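Local coordinates for protein putative antitoxin HigA3 (Mycobacterium tuberculosis H37Rv, PDB 6LTZ) that probably acts as the antitoxin of a type II toxin-antitoxin pair, a dimeric DNA-binding regulator that bends the DNA it holds, at residues Q64-V67 with S68-E71. Numbering follows the deposited sequence.
Sequences QARV and SKLE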
ATOM      1  N   GLN A  64      19.268   6.450   6.246  1.00 46.09           N
ATOM      2  CA  GLN A  64      19.611   5.889   4.946  1.00 45.73           C
ATOM      3  C   GLN A  64      19.493   4.374   4.987  1.00 36.30           C
ATOM      4  O   GLN A  64      19.227   3.734   3.969  1.00 40.82           O
ATOM      5  CB  GLN A  64      21.015   6.299   4.532  1.00 44.42           C
ATOM      6  CG  GLN A  64      21.197   7.785   4.457  1.00 38.17           C
ATOM      7  CD  GLN A  64      22.513   8.162   3.832  1.00 54.39           C
ATOM      8  OE1 GLN A  64      22.970   7.521   2.881  1.00 48.70           O
ATOM      9  NE2 GLN A  64      23.136   9.210   4.358  1.00 50.88           N
ATOM     10  N   ALA A  65      19.692   3.807   6.173  1.00 45.07           N
ATOM     11  CA  ALA A  65      19.529   2.376   6.372  1.00 47.92           C
ATOM     12  C   ALA A  65      18.104   1.963   6.033  1.00 47.85           C
ATOM     13  O   ALA A  65      17.886   1.034   5.251  1.00 49.24           O
ATOM     14  CB  ALA A  65      19.874   1.993   7.802  1.00 46.61           C
ATOM     15  N   ARG A  66      17.136   2.671   6.609  1.00 48.43           N
ATOM     16  CA  ARG A  66      15.728   2.410   6.337  1.00 46.86           C
ATOM     17  C   ARG A  66      15.429   2.502   4.843  1.00 40.45           C
ATOM     18  O   ARG A  66      14.727   1.655   4.295  1.00 44.85           O
ATOM     19  CB  ARG A  66      14.839   3.382   7.115  1.00 48.83           C
ATOM     20  CG  ARG A  66      13.400   3.418   6.630  1.00 62.59           C
ATOM     21  CD  ARG A  66      12.500   2.556   7.508  1.00 68.47           C
ATOM     22  NE  ARG A  66      12.223   3.188   8.795  1.00 80.00           N
ATOM     23  CZ  ARG A  66      11.344   4.170   8.979  1.00 84.85           C
ATOM     24  NH1 ARG A  66      10.642   4.642   7.955  1.00 71.28           N
ATOM     25  NH2 ARG A  66      11.162   4.681  10.190  1.00 83.50           N
ATOM     26  N   VAL A  67      15.975   3.521   4.183  1.00 40.31           N
ATOM     27  CA  VAL A  67      15.760   3.691   2.749  1.00 34.85           C
ATOM     28  C   VAL A  67      16.404   2.538   1.988  1.00 34.88           C
ATOM     29  O   VAL A  67      15.853   2.035   1.009  1.00 32.23           O
ATOM     30  CB  VAL A  67      16.328   5.035   2.231  1.00 28.79           C
ATOM     31  CG1 VAL A  67      16.260   5.095   0.712  1.00 30.60           C
ATOM     32  CG2 VAL A  67      15.567   6.199   2.840  1.00 31.72           C
ATOM     33  N   SER A  68      17.574   2.122   2.457  1.00 43.97           N
ATOM     34  CA  SER A  68      18.288   1.018   1.838  1.00 40.88           C
ATOM     35  C   SER A  68      17.471  -0.264   1.954  1.00 37.57           C
ATOM     36  O   SER A  68      17.307  -0.995   0.978  1.00 40.52           O
ATOM     37  CB  SER A  68      19.664   0.842   2.478  1.00 46.85           C
ATOM     38  OG  SER A  68      20.359  -0.243   1.893  1.00 60.88           O
ATOM     39  N   LYS A  69      16.941  -0.523   3.144  1.00 46.56           N
ATOM     40  CA  LYS A  69      16.113  -1.706   3.352  1.00 50.87           C
ATOM     41  C   LYS A  69      14.830  -1.638   2.532  1.00 42.99           C
ATOM     42  O   LYS A  69      14.325  -2.660   2.079  1.00 54.43           O
ATOM     43  CB  LYS A  69      15.778  -1.887   4.832  1.00 56.14           C
ATOM     44  CG  LYS A  69      16.989  -1.926   5.753  1.00 69.37           C
ATOM     45  CD  LYS A  69      16.581  -1.906   7.223  1.00 77.79           C
ATOM     46  CE  LYS A  69      15.159  -1.382   7.409  1.00 82.10           C
ATOM     47  NZ  LYS A  69      14.945  -0.768   8.749  1.00 85.81           N
ATOM     48  N   LEU A  70      14.312  -0.429   2.337  1.00 41.70           N
ATOM     49  CA  LEU A  70      13.129  -0.226   1.509  1.00 39.39           C
ATOM     50  C   LEU A  70      13.367  -0.660   0.070  1.00 52.62           C
ATOM     51  O   LEU A  70      12.527  -1.321  -0.543  1.00 47.97           O
ATOM     52  CB  LEU A  70      12.707   1.247   1.522  1.00 46.37           C
ATOM     53  CG  LEU A  70      11.655   1.700   2.528  1.00 44.05           C
ATOM     54  CD1 LEU A  70      11.227   3.128   2.219  1.00 38.49           C
ATOM     55  CD2 LEU A  70      10.468   0.764   2.490  1.00 41.48           C
ATOM     56  N   GLU A  71      14.516  -0.274  -0.471  1.00 42.21           N
ATOM     57  CA  GLU A  71      14.794  -0.496  -1.882  1.00 46.11           C
ATOM     58  C   GLU A  71      15.360  -1.882  -2.146  1.00 42.20           C
ATOM     59  O   GLU A  71      15.320  -2.369  -3.274  1.00 58.38           O
ATOM     60  CB  GLU A  71      15.757   0.571  -2.405  1.00 49.43           C
ATOM     61  CG  GLU A  71      15.179   1.973  -2.378  1.00 37.98           C
ATOM     62  CD  GLU A  71      16.073   2.988  -3.062  1.00 48.86           C
ATOM     63  OE1 GLU A  71      15.606   4.125  -3.301  1.00 37.48           O
ATOM     64  OE2 GLU A  71      17.239   2.648  -3.358  1.00 45.63           O
TER
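Val67 and Glu71 stand side by side on one face of a helix, pointing the same way, with Val67 CG1 4.2 Å from Glu71 OE1. Their spacing of one helical turn sets this up, and Val67, with CG1 opposite its own backbone N (chi1 172°), turns that methyl to the side of its carbonyl carbon, facing Glu71. Beneath them, Glu71 N donates to Val67 O at 3.1 Å, and Glu71 CG also rests 3.5 Å from Val67 O. This is the buried side. Val67 packs on Ala57 of helix 53-60, and the Glu71 carboxylate is gripped at both oxygens, OE1 by Arg45 and Tyr86 and OE2 by Gln53, so its rotation is fixed and its charge probably stabilised. Leu70, also buried, lays CG 3.5 Å from Arg66 O and reaches helix 80-89 at Thr82 and Tyr86. Helices 53-60 and 64-72 form the predicted helix-turn-helix of this Cro/C1-type domain, and 64-72, as its second helix, probably corresponds to the DNA recognition helix. On the exposed side the Lys69 stem still lies close, its CG 3.1 Å from Ala65 O. Looseness starts further out: past a bend at chi3 (-19°), NZ comes no nearer to Arg66 than 4.1 Å, at CA, and the two like-charged ends lie near each other without a bond. The straightest of the four i to i+4 backbone bonds, Lys69 N to Ala65 O (2.8 Å, 164° at the hydrogen), lies under this open flank.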